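Local coordinates for acyl-CoA dehydrogenase domain protein Tcur3481 (Thermomonospora curvata, PDB 6WY9) that binds FAD and probably works as an acyl-CoA dehydrogenase, introducing a double bond into an acyl-CoA thioester while the flavin takes up the hydrogens, at residues Ser37-Thr42 with Ser116-Val121; Val222-Leu227 with Leu351-Asp356; Glu59-Ala64 with Gly111-Ser116. One frame throughout, in Å; residues are numbered along the deposited sequence.

Overall arrangement
Interactions 1 and 3 are neighbours in the N-terminal half of the chain, their centres about 15 Å apart, whereas interaction 2 lies in the C-terminal helical region, its centre about 26 Å from that of interaction 1 and about 29 Å from that of interaction 3. Along the sequence, 59-64 and 111-116 fall between the ends of interaction 1, and both contacts are complete before 222-227 begins. Interactions 1 and 3 share S116, where helix 109-113 gives way to strand 118-122, and R117 N probably bonds to G111 O. They therefore hold the helical N-terminal part at the entry into the beta domain, while interaction 2 belongs to the C-terminal helices; all lie away from the FAD-binding residues.

Interaction 1 of 3, residues Ser37-Thr42 with Ser116-Val121; sequences SRIDET and SRRLTV
The guanidinium of R118 lies under the side chain of I39, whose CG2 sits over one face, 3.9 Å above the plane and offset toward its rim. CD1 of the same isoleucine comes closer, 3.6 Å from R118 NH2. A branched aliphatic residue suits this buried place because it covers the flat cation without competing for its N-H groups.

Those groups turn to E41. R118 grips the carboxylate end-on: NH2 donates to E41 OE2 at 2.8 Å through that oxygen's syn lone pair, and NH1 donates to E41 OE1 at 2.5 Å, a length short enough to be read with caution. OE1 is in the guanidinium plane, while OE2 is tilted from it, since the two flat groups are turned 31° against each other. The glutamate reaches the arginine by folding at its second torsion (chi2 -69°), and R118 meets it after a bend at chi3 (-58°).

E41 opens helix 41-49, for which D40 is the N-cap, its OD1 accepting a weak bond from T42 N; just before it in the chain, S37 OG takes I39 N at 2.9 Å in an ST turn. R118 has further partners: NH2 also donates to T158 O, and the ring of W44 makes a cation-pi contact.

The charge of this buried arginine is thus probably balanced mainly by the E41 carboxylate, with the T158 carbonyl and the W44 ring adding further favourable contacts. The bidentate pair ties the start of the helix to strand 118-122 of the beta domain and limits how the guanidinium can turn.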
ATOM      1  N   SER B  37      -2.149 -37.336 -10.506  1.00 51.71           N
ATOM      2  CA  SER B  37      -3.091 -36.444 -11.154  1.00 49.90           C
ATOM      3  C   SER B  37      -3.293 -35.158 -10.382  1.00 47.13           C
ATOM      4  O   SER B  37      -3.772 -34.175 -10.967  1.00 47.73           O
ATOM      5  CB  SER B  37      -4.449 -37.134 -11.306  1.00 50.07           C
ATOM      6  OG  SER B  37      -5.080 -37.195 -10.028  1.00 49.55           O
ATOM      7  N   ARG B  38      -2.991 -35.162  -9.079  1.00 45.77           N
ATOM      8  CA  ARG B  38      -3.359 -34.079  -8.164  1.00 45.74           C
ATOM      9  C   ARG B  38      -4.870 -33.806  -8.168  1.00 44.98           C
ATOM     10  O   ARG B  38      -5.307 -32.715  -7.795  1.00 43.39           O
ATOM     11  CB  ARG B  38      -2.570 -32.796  -8.495  1.00 46.27           C
ATOM     12  CG  ARG B  38      -1.074 -33.096  -8.699  1.00 48.32           C
ATOM     13  CD  ARG B  38      -0.549 -33.599  -7.357  1.00 47.36           C
ATOM     14  NE  ARG B  38       0.845 -34.048  -7.390  1.00 48.92           N
ATOM     15  CZ  ARG B  38       1.901 -33.244  -7.238  1.00 48.53           C
ATOM     16  NH1 ARG B  38       1.731 -31.922  -7.108  1.00 47.02           N
ATOM     17  NH2 ARG B  38       3.131 -33.747  -7.226  1.00 47.95           N
ATOM     18  N   ILE B  39      -5.690 -34.788  -8.540  1.00 44.55           N
ATOM     19  CA  ILE B  39      -7.136 -34.614  -8.617  1.00 44.68           C
ATOM     20  C   ILE B  39      -7.809 -35.673  -7.751  1.00 46.05           C
ATOM     21  O   ILE B  39      -7.540 -36.878  -7.901  1.00 47.81           O
ATOM     22  CB  ILE B  39      -7.654 -34.740 -10.063  1.00 46.31           C
ATOM     23  CG1 ILE B  39      -7.116 -33.587 -10.952  1.00 45.87           C
ATOM     24  CG2 ILE B  39      -9.190 -34.796 -10.030  1.00 47.35           C
ATOM     25  CD1 ILE B  39      -7.501 -33.674 -12.451  1.00 45.43           C
ATOM     26  N   ASP B  40      -8.758 -35.250  -6.933  1.00 44.48           N
ATOM     27  CA  ASP B  40      -9.453 -36.192  -6.062  1.00 45.47           C
ATOM     28  C   ASP B  40     -10.655 -36.715  -6.832  1.00 46.99           C
ATOM     29  O   ASP B  40     -11.676 -36.026  -6.946  1.00 47.50           O
ATOM     30  CB  ASP B  40      -9.861 -35.515  -4.764  1.00 43.51           C
ATOM     31  CG  ASP B  40     -10.491 -36.464  -3.752  1.00 44.85           C
ATOM     32  OD1 ASP B  40     -10.938 -37.569  -4.115  1.00 46.27           O
ATOM     33  OD2 ASP B  40     -10.508 -36.079  -2.554  1.00 44.70           O
ATOM     34  N   GLU B  41     -10.538 -37.950  -7.319  1.00 48.61           N
ATOM     35  CA  GLU B  41     -11.592 -38.538  -8.141  1.00 50.71           C
ATOM     36  C   GLU B  41     -12.791 -38.929  -7.292  1.00 52.19           C
ATOM     37  O   GLU B  41     -13.916 -39.029  -7.806  1.00 51.99           O
ATOM     38  CB  GLU B  41     -11.063 -39.763  -8.876  1.00 57.40           C
ATOM     39  CG  GLU B  41      -9.933 -39.483  -9.812  1.00 61.18           C
ATOM     40  CD  GLU B  41     -10.359 -38.674 -11.032  1.00 65.34           C
ATOM     41  OE1 GLU B  41     -11.575 -38.573 -11.316  1.00 67.23           O
ATOM     42  OE2 GLU B  41      -9.459 -38.132 -11.702  1.00 66.24           O
ATOM     43  N   THR B  42     -12.556 -39.202  -6.004  1.00 50.50           N
ATOM     44  CA  THR B  42     -13.659 -39.516  -5.107  1.00 50.91           C
ATOM     45  C   THR B  42     -14.517 -38.281  -4.883  1.00 48.01           C
ATOM     46  O   THR B  42     -15.749 -38.327  -4.999  1.00 49.04           O
ATOM     47  CB  THR B  42     -13.109 -40.058  -3.781  1.00 50.73           C
ATOM     48  OG1 THR B  42     -12.310 -41.218  -4.074  1.00 53.29           O
ATOM     49  CG2 THR B  42     -14.291 -40.487  -2.867  1.00 52.51           C
ATOM     50  N   SER B 116     -18.692 -38.349 -15.672  1.00 55.61           N
ATOM     51  CA  SER B 116     -17.814 -39.202 -16.468  1.00 55.19           C
ATOM     52  C   SER B 116     -16.901 -38.441 -17.421  1.00 54.17           C
ATOM     53  O   SER B 116     -15.977 -39.052 -17.970  1.00 56.16           O
ATOM     54  CB  SER B 116     -18.658 -40.196 -17.271  1.00 58.53           C
ATOM     55  OG  SER B 116     -19.635 -39.487 -18.003  1.00 58.67           O
ATOM     56  N   ARG B 117     -17.138 -37.150 -17.644  1.00 51.37           N
ATOM     57  CA  ARG B 117     -16.447 -36.365 -18.670  1.00 52.57           C
ATOM     58  C   ARG B 117     -15.952 -35.066 -18.065  1.00 50.25           C
ATOM     59  O   ARG B 117     -16.763 -34.239 -17.637  1.00 51.13           O
ATOM     60  CB  ARG B 117     -17.367 -36.037 -19.845  1.00 54.89           C
ATOM     61  CG  ARG B 117     -16.692 -35.227 -20.948  1.00 56.88           C
ATOM     62  CD  ARG B 117     -17.665 -34.764 -22.057  1.00 58.95           C
ATOM     63  NE  ARG B 117     -18.651 -35.788 -22.411  1.00 61.48           N
ATOM     64  CZ  ARG B 117     -18.470 -36.734 -23.326  1.00 64.80           C
ATOM     65  NH1 ARG B 117     -19.445 -37.593 -23.572  1.00 65.25           N
ATOM     66  NH2 ARG B 117     -17.327 -36.826 -23.991  1.00 66.64           N
ATOM     67  N   ARG B 118     -14.636 -34.878 -18.045  1.00 48.30           N
ATOM     68  CA  ARG B 118     -14.051 -33.625 -17.582  1.00 46.51           C
ATOM     69  C   ARG B 118     -13.419 -32.904 -18.762  1.00 45.98           C
ATOM     70  O   ARG B 118     -13.132 -33.494 -19.807  1.00 45.83           O
ATOM     71  CB  ARG B 118     -13.006 -33.837 -16.490  1.00 46.19           C
ATOM     72  CG  ARG B 118     -13.571 -34.489 -15.200  1.00 49.98           C
ATOM     73  CD  ARG B 118     -12.675 -34.251 -13.994  1.00 51.64           C
ATOM     74  NE  ARG B 118     -11.298 -34.737 -14.162  1.00 53.39           N
ATOM     75  CZ  ARG B 118     -10.844 -35.869 -13.624  1.00 56.79           C
ATOM     76  NH1 ARG B 118     -11.661 -36.623 -12.893  1.00 59.01           N
ATOM     77  NH2 ARG B 118      -9.583 -36.259 -13.818  1.00 57.74           N
ATOM     78  N   LEU B 119     -13.175 -31.617 -18.552  1.00 46.71           N
ATOM     79  CA  LEU B 119     -12.649 -30.732 -19.572  1.00 47.80           C
ATOM     80  C   LEU B 119     -11.583 -29.874 -18.930  1.00 46.56           C
ATOM     81  O   LEU B 119     -11.458 -29.819 -17.702  1.00 44.64           O
ATOM     82  CB  LEU B 119     -13.747 -29.841 -20.160  1.00 50.06           C
ATOM     83  CG  LEU B 119     -14.885 -30.680 -20.741  1.00 55.07           C
ATOM     84  CD1 LEU B 119     -16.132 -29.838 -20.819  1.00 56.46           C
ATOM     85  CD2 LEU B 119     -14.418 -31.061 -22.099  1.00 57.90           C
ATOM     86  N   THR B 120     -10.812 -29.191 -19.767  1.00 46.26           N
ATOM     87  CA  THR B 120     -10.033 -28.073 -19.256  1.00 45.79           C
ATOM     88  C   THR B 120      -9.972 -27.020 -20.351  1.00 45.97           C
ATOM     89  O   THR B 120     -10.475 -27.212 -21.462  1.00 44.79           O
ATOM     90  CB  THR B 120      -8.634 -28.523 -18.773  1.00 45.51           C
ATOM     91  OG1 THR B 120      -7.933 -27.397 -18.237  1.00 43.16           O
ATOM     92  CG2 THR B 120      -7.820 -29.150 -19.933  1.00 46.40           C
ATOM     93  N   VAL B 121      -9.385 -25.876 -20.004  1.00 45.86           N
ATOM     94  CA  VAL B 121      -9.260 -24.763 -20.929  1.00 43.71           C
ATOM     95  C   VAL B 121      -7.793 -24.370 -21.017  1.00 44.72           C
ATOM     96  O   VAL B 121      -7.083 -24.339 -19.999  1.00 44.29           O
ATOM     97  CB  VAL B 121     -10.131 -23.577 -20.482  1.00 43.17           C
ATOM     98  CG1 VAL B 121     -11.556 -24.060 -20.381  1.00 44.69           C
ATOM     99  CG2 VAL B 121      -9.650 -23.007 -19.105  1.00 39.79           C
TER

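Interaction 2 of 3, residues Val222-Leu227 with Leu351-Asp356; sequences VARTAL and LQRLGD
R224 and R353 reach toward each other from two helices and meet with their side chains crossing at about a right angle. R224 is drawn out straight from CG to NE, so that its terminal NH2 carries the contact. R353 starts with CG anti to its backbone N (chi1 -170°) and then bends at chi3 (-72°), which presents CD and NE, the elbow of the chain, to the other arginine.

The nearest approach runs from R224 NH2 to R353 CD, 3.2 Å, and R353 NE follows at 3.3 Å from the same NH2. Both nitrogens are donors, so they cannot bond to each other, and the two cations are simply close. Their guanidinium planes are inclined by 31°, and each meets the other obliquely.

Two like charges side by side would probably repel, and the surroundings offset this at least in part. R353 NH1 makes a salt bridge with D130, which pairs that arginine's charge with an acid; R224 NH1 has a long, weak ion pair with D221. L298 of helix 295-319 touches both arginines, and V131 and A132 lie against R224 and R353 respectively. Long aliphatic stems ending in polar heads suit such a place, because the backbones are far apart: the closest CA atoms, R224 CA and L354 CA, are 12.6 Å from each other.

Helix 347-362 also meets other chains: D356 pairs with a basic side chain of one neighbouring subunit, and Q352 hydrogen bonds with another. Helices 215-248 and 347-362, spanned here by two long side chains that meet without bonding, belong to the largely helical C-terminal domain of the acyl-CoA dehydrogenase fold, which in this family helps build the tetramer.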
ATOM      1  N   VAL B 222     -16.054 -15.010 -18.144  1.00 41.75           N
ATOM      2  CA  VAL B 222     -16.553 -16.016 -17.212  1.00 41.35           C
ATOM      3  C   VAL B 222     -15.413 -16.614 -16.402  1.00 40.75           C
ATOM      4  O   VAL B 222     -15.544 -16.826 -15.190  1.00 39.81           O
ATOM      5  CB  VAL B 222     -17.318 -17.108 -17.973  1.00 42.64           C
ATOM      6  CG1 VAL B 222     -17.571 -18.333 -17.036  1.00 43.33           C
ATOM      7  CG2 VAL B 222     -18.596 -16.545 -18.556  1.00 44.74           C
ATOM      8  N   ALA B 223     -14.293 -16.935 -17.062  1.00 39.46           N
ATOM      9  CA  ALA B 223     -13.152 -17.515 -16.340  1.00 38.35           C
ATOM     10  C   ALA B 223     -12.601 -16.544 -15.298  1.00 38.66           C
ATOM     11  O   ALA B 223     -12.202 -16.958 -14.196  1.00 36.25           O
ATOM     12  CB  ALA B 223     -12.033 -17.888 -17.312  1.00 38.21           C
ATOM     13  N   ARG B 224     -12.510 -15.258 -15.660  1.00 36.63           N
ATOM     14  CA  ARG B 224     -12.067 -14.248 -14.696  1.00 36.96           C
ATOM     15  C   ARG B 224     -12.996 -14.213 -13.489  1.00 37.10           C
ATOM     16  O   ARG B 224     -12.543 -14.114 -12.329  1.00 36.56           O
ATOM     17  CB  ARG B 224     -12.012 -12.867 -15.363  1.00 37.40           C
ATOM     18  CG  ARG B 224     -10.837 -12.691 -16.374  1.00 37.34           C
ATOM     19  CD  ARG B 224     -10.833 -11.322 -17.089  1.00 40.07           C
ATOM     20  NE  ARG B 224      -9.654 -11.148 -17.979  1.00 40.14           N
ATOM     21  CZ  ARG B 224      -9.706 -10.834 -19.275  1.00 46.20           C
ATOM     22  NH1 ARG B 224     -10.892 -10.658 -19.882  1.00 47.54           N
ATOM     23  NH2 ARG B 224      -8.564 -10.693 -19.981  1.00 43.42           N
ATOM     24  N   THR B 225     -14.308 -14.243 -13.755  1.00 37.17           N
ATOM     25  CA  THR B 225     -15.315 -14.219 -12.697  1.00 37.86           C
ATOM     26  C   THR B 225     -15.206 -15.474 -11.844  1.00 39.17           C
ATOM     27  O   THR B 225     -15.211 -15.407 -10.617  1.00 38.38           O
ATOM     28  CB  THR B 225     -16.706 -14.075 -13.335  1.00 40.06           C
ATOM     29  OG1 THR B 225     -16.742 -12.876 -14.120  1.00 40.92           O
ATOM     30  CG2 THR B 225     -17.805 -14.013 -12.292  1.00 40.57           C
ATOM     31  N   ALA B 226     -15.064 -16.632 -12.495  1.00 39.43           N
ATOM     32  CA  ALA B 226     -14.950 -17.889 -11.770  1.00 38.17           C
ATOM     33  C   ALA B 226     -13.684 -17.923 -10.904  1.00 37.11           C
ATOM     34  O   ALA B 226     -13.712 -18.399  -9.759  1.00 37.22           O
ATOM     35  CB  ALA B 226     -14.973 -19.051 -12.788  1.00 38.83           C
ATOM     36  N   LEU B 227     -12.551 -17.467 -11.452  1.00 36.19           N
ATOM     37  CA  LEU B 227     -11.336 -17.446 -10.659  1.00 38.26           C
ATOM     38  C   LEU B 227     -11.517 -16.529  -9.459  1.00 36.75           C
ATOM     39  O   LEU B 227     -11.035 -16.823  -8.371  1.00 36.74           O
ATOM     40  CB  LEU B 227     -10.132 -16.979 -11.514  1.00 39.33           C
ATOM     41  CG  LEU B 227      -9.612 -18.027 -12.512  1.00 42.34           C
ATOM     42  CD1 LEU B 227      -8.810 -17.317 -13.711  1.00 41.08           C
ATOM     43  CD2 LEU B 227      -8.755 -19.074 -11.767  1.00 42.70           C
ATOM     44  N   LEU B 351      -5.014  -4.190 -14.486  1.00 34.58           N
ATOM     45  CA  LEU B 351      -5.214  -2.741 -14.513  1.00 35.74           C
ATOM     46  C   LEU B 351      -4.954  -2.178 -15.891  1.00 37.41           C
ATOM     47  O   LEU B 351      -5.671  -1.284 -16.344  1.00 37.94           O
ATOM     48  CB  LEU B 351      -4.321  -2.036 -13.475  1.00 33.87           C
ATOM     49  CG  LEU B 351      -4.620  -2.286 -11.984  1.00 35.37           C
ATOM     50  CD1 LEU B 351      -3.614  -1.523 -11.048  1.00 35.63           C
ATOM     51  CD2 LEU B 351      -6.119  -1.952 -11.605  1.00 36.23           C
ATOM     52  N   GLN B 352      -3.925  -2.675 -16.588  1.00 36.48           N
ATOM     53  CA  GLN B 352      -3.683  -2.151 -17.927  1.00 35.11           C
ATOM     54  C   GLN B 352      -4.854  -2.431 -18.872  1.00 36.60           C
ATOM     55  O   GLN B 352      -5.309  -1.541 -19.603  1.00 35.81           O
ATOM     56  CB  GLN B 352      -2.399  -2.729 -18.500  1.00 34.66           C
ATOM     57  CG  GLN B 352      -2.087  -2.114 -19.894  1.00 34.77           C
ATOM     58  CD  GLN B 352      -0.708  -2.522 -20.344  1.00 38.03           C
ATOM     59  OE1 GLN B 352       0.313  -2.026 -19.785  1.00 37.75           O
ATOM     60  NE2 GLN B 352      -0.631  -3.447 -21.351  1.00 37.57           N
ATOM     61  N   ARG B 353      -5.350  -3.667 -18.871  1.00 36.15           N
ATOM     62  CA  ARG B 353      -6.482  -4.032 -19.703  1.00 40.10           C
ATOM     63  C   ARG B 353      -7.720  -3.217 -19.333  1.00 37.84           C
ATOM     64  O   ARG B 353      -8.452  -2.734 -20.212  1.00 37.96           O
ATOM     65  CB  ARG B 353      -6.752  -5.536 -19.570  1.00 43.72           C
ATOM     66  CG  ARG B 353      -7.769  -6.040 -20.601  1.00 52.93           C
ATOM     67  CD  ARG B 353      -7.894  -7.585 -20.580  1.00 61.05           C
ATOM     68  NE  ARG B 353      -6.708  -8.249 -21.144  1.00 67.94           N
ATOM     69  CZ  ARG B 353      -6.423  -8.296 -22.449  1.00 72.87           C
ATOM     70  NH1 ARG B 353      -5.331  -8.909 -22.872  1.00 73.59           N
ATOM     71  NH2 ARG B 353      -7.219  -7.703 -23.323  1.00 76.48           N
ATOM     72  N   LEU B 354      -8.004  -3.106 -18.031  1.00 37.51           N
ATOM     73  CA  LEU B 354      -9.151  -2.320 -17.597  1.00 39.18           C
ATOM     74  C   LEU B 354      -8.989  -0.849 -18.011  1.00 36.91           C
ATOM     75  O   LEU B 354      -9.959  -0.198 -18.402  1.00 37.97           O
ATOM     76  CB  LEU B 354      -9.318  -2.438 -16.074  1.00 37.24           C
ATOM     77  CG  LEU B 354     -10.442  -1.634 -15.390  1.00 37.50           C
ATOM     78  CD1 LEU B 354     -11.857  -2.019 -15.955  1.00 37.41           C
ATOM     79  CD2 LEU B 354     -10.453  -1.933 -13.919  1.00 37.08           C
ATOM     80  N   GLY B 355      -7.791  -0.302 -17.872  1.00 35.38           N
ATOM     81  CA  GLY B 355      -7.584   1.081 -18.276  1.00 35.79           C
ATOM     82  C   GLY B 355      -7.806   1.331 -19.761  1.00 37.09           C
ATOM     83  O   GLY B 355      -8.261   2.426 -20.154  1.00 37.26           O
ATOM     84  N   ASP B 356      -7.483   0.340 -20.611  1.00 34.22           N
ATOM     85  CA  ASP B 356      -7.740   0.478 -22.054  1.00 36.08           C
ATOM     86  C   ASP B 356      -9.246   0.470 -22.324  1.00 37.12           C
ATOM     87  O   ASP B 356      -9.730   1.233 -23.166  1.00 34.34           O
ATOM     88  CB  ASP B 356      -7.056  -0.666 -22.823  1.00 38.68           C
ATOM     89  CG  ASP B 356      -5.513  -0.493 -22.914  1.00 41.85           C
ATOM     90  OD1 ASP B 356      -5.022   0.637 -22.674  1.00 41.83           O
ATOM     91  OD2 ASP B 356      -4.805  -1.477 -23.244  1.00 44.01           O
TER

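Interaction 3 of 3, residues Glu59-Ala64 with Gly111-Ser116; sequences EAAGGA and GVVDGS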
ATOM      1  N   GLU B  59     -30.757 -27.455 -18.250  1.00 70.51           N
ATOM      2  CA  GLU B  59     -31.672 -28.555 -17.965  1.00 73.74           C
ATOM      3  C   GLU B  59     -31.651 -29.602 -19.071  1.00 74.20           C
ATOM      4  O   GLU B  59     -31.687 -30.805 -18.787  1.00 76.06           O
ATOM      5  CB  GLU B  59     -33.090 -28.017 -17.757  1.00 81.35           C
ATOM      6  CG  GLU B  59     -33.267 -27.215 -16.458  1.00 82.54           C
ATOM      7  CD  GLU B  59     -34.692 -26.715 -16.272  1.00 89.27           C
ATOM      8  OE1 GLU B  59     -35.455 -26.692 -17.259  1.00 94.89           O
ATOM      9  OE2 GLU B  59     -35.054 -26.345 -15.139  1.00 89.33           O
ATOM     10  N   ALA B  60     -31.588 -29.176 -20.339  1.00 72.72           N
ATOM     11  CA  ALA B  60     -31.565 -30.149 -21.429  1.00 74.31           C
ATOM     12  C   ALA B  60     -30.401 -31.136 -21.317  1.00 73.93           C
ATOM     13  O   ALA B  60     -30.478 -32.221 -21.896  1.00 78.16           O
ATOM     14  CB  ALA B  60     -31.531 -29.437 -22.786  1.00 74.35           C
ATOM     15  N   ALA B  61     -29.333 -30.800 -20.587  1.00 71.26           N
ATOM     16  CA  ALA B  61     -28.236 -31.732 -20.329  1.00 71.86           C
ATOM     17  C   ALA B  61     -28.350 -32.416 -18.972  1.00 71.00           C
ATOM     18  O   ALA B  61     -27.398 -33.085 -18.541  1.00 71.02           O
ATOM     19  CB  ALA B  61     -26.877 -31.019 -20.422  1.00 68.47           C
ATOM     20  N   GLY B  62     -29.474 -32.247 -18.277  1.00 69.84           N
ATOM     21  CA  GLY B  62     -29.658 -32.827 -16.963  1.00 66.93           C
ATOM     22  C   GLY B  62     -29.267 -31.939 -15.805  1.00 62.26           C
ATOM     23  O   GLY B  62     -29.335 -32.390 -14.655  1.00 60.53           O
ATOM     24  N   GLY B  63     -28.850 -30.700 -16.061  1.00 60.98           N
ATOM     25  CA  GLY B  63     -28.475 -29.787 -14.995  1.00 58.35           C
ATOM     26  C   GLY B  63     -29.672 -29.070 -14.383  1.00 59.12           C
ATOM     27  O   GLY B  63     -30.828 -29.308 -14.721  1.00 61.81           O
ATOM     28  N   ALA B  64     -29.380 -28.168 -13.454  1.00 56.25           N
ATOM     29  CA  ALA B  64     -30.457 -27.393 -12.853  1.00 58.31           C
ATOM     30  C   ALA B  64     -30.702 -26.057 -13.562  1.00 59.02           C
ATOM     31  O   ALA B  64     -31.693 -25.382 -13.257  1.00 59.13           O
ATOM     32  CB  ALA B  64     -30.169 -27.141 -11.369  1.00 56.86           C
ATOM     33  N   GLY B 111     -22.410 -35.897 -20.117  1.00 55.03           N
ATOM     34  CA  GLY B 111     -21.303 -36.580 -19.468  1.00 54.93           C
ATOM     35  C   GLY B 111     -20.601 -35.717 -18.425  1.00 53.55           C
ATOM     36  O   GLY B 111     -20.012 -36.241 -17.474  1.00 55.15           O
ATOM     37  N   VAL B 112     -20.640 -34.394 -18.586  1.00 50.20           N
ATOM     38  CA  VAL B 112     -20.092 -33.528 -17.541  1.00 48.95           C
ATOM     39  C   VAL B 112     -21.000 -33.538 -16.315  1.00 50.77           C
ATOM     40  O   VAL B 112     -20.530 -33.603 -15.170  1.00 50.03           O
ATOM     41  CB  VAL B 112     -19.895 -32.093 -18.060  1.00 48.02           C
ATOM     42  CG1 VAL B 112     -19.459 -31.166 -16.897  1.00 46.39           C
ATOM     43  CG2 VAL B 112     -18.883 -32.050 -19.224  1.00 47.91           C
ATOM     44  N   VAL B 113     -22.313 -33.454 -16.531  1.00 52.56           N
ATOM     45  CA  VAL B 113     -23.262 -33.440 -15.418  1.00 54.42           C
ATOM     46  C   VAL B 113     -23.103 -34.692 -14.562  1.00 54.42           C
ATOM     47  O   VAL B 113     -23.074 -34.621 -13.324  1.00 53.61           O
ATOM     48  CB  VAL B 113     -24.701 -33.287 -15.958  1.00 57.52           C
ATOM     49  CG1 VAL B 113     -25.750 -33.650 -14.901  1.00 58.98           C
ATOM     50  CG2 VAL B 113     -24.897 -31.866 -16.520  1.00 57.78           C
ATOM     51  N   ASP B 114     -22.992 -35.860 -15.203  1.00 54.14           N
ATOM     52  CA  ASP B 114     -22.986 -37.103 -14.437  1.00 55.48           C
ATOM     53  C   ASP B 114     -21.593 -37.513 -13.950  1.00 54.69           C
ATOM     54  O   ASP B 114     -21.472 -38.544 -13.288  1.00 55.85           O
ATOM     55  CB  ASP B 114     -23.672 -38.247 -15.240  1.00 58.64           C
ATOM     56  CG  ASP B 114     -22.833 -38.796 -16.419  1.00 60.60           C
ATOM     57  OD1 ASP B 114     -21.673 -38.399 -16.591  1.00 60.68           O
ATOM     58  OD2 ASP B 114     -23.352 -39.653 -17.187  1.00 64.45           O
ATOM     59  N   GLY B 115     -20.554 -36.730 -14.247  1.00 56.31           N
ATOM     60  CA  GLY B 115     -19.213 -36.931 -13.716  1.00 57.49           C
ATOM     61  C   GLY B 115     -18.250 -37.760 -14.555  1.00 58.21           C
ATOM     62  O   GLY B 115     -17.073 -37.857 -14.191  1.00 59.90           O
ATOM     63  N   SER B 116     -18.692 -38.349 -15.672  1.00 55.61           N
ATOM     64  CA  SER B 116     -17.814 -39.202 -16.468  1.00 55.19           C
ATOM     65  C   SER B 116     -16.901 -38.441 -17.421  1.00 54.17           C
ATOM     66  O   SER B 116     -15.977 -39.052 -17.970  1.00 56.16           O
ATOM     67  CB  SER B 116     -18.658 -40.196 -17.271  1.00 58.53           C
ATOM     68  OG  SER B 116     -19.635 -39.487 -18.003  1.00 58.67           O
TER
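V113 lays its two methyl groups against the loop formed by A61, G62 and G63. CG2 approaches the carbonyl of A61, with A61 O at 3.4 Å, and also comes within 4.1 Å of G63 N. CG1, placed anti to the backbone N (chi1 164°), meets G62 O at 3.8 Å. A beta-branched side chain suits the place because it offers two methyls to neighbouring peptides at once. The contact is therefore mainly methyl against peptide, joined by one apolar touch from A61 CB to V113 CG2 at 4.5 Å.

Small residues suit the loop. A61 adds a methyl that also rests on L109 and P110. G62 has positive phi (92°), where a side chain would run into the preceding carbonyl oxygen. Replacing V113 by alanine removes CG1 and CG2, which would probably open a gap against the A61 and G62 carbonyls and leave the loop less firmly held to the helix.

Beyond V113 the chain leaves the helix through G115, which has positive phi, and D114 OD1 accepts from both S116 N and S116 OG, the former closing an Asx turn. This is a helix end leading by a tight turn into strand 118-122, the passage from the helical N-terminal domain to the beta domain of the acyl-CoA dehydrogenase fold.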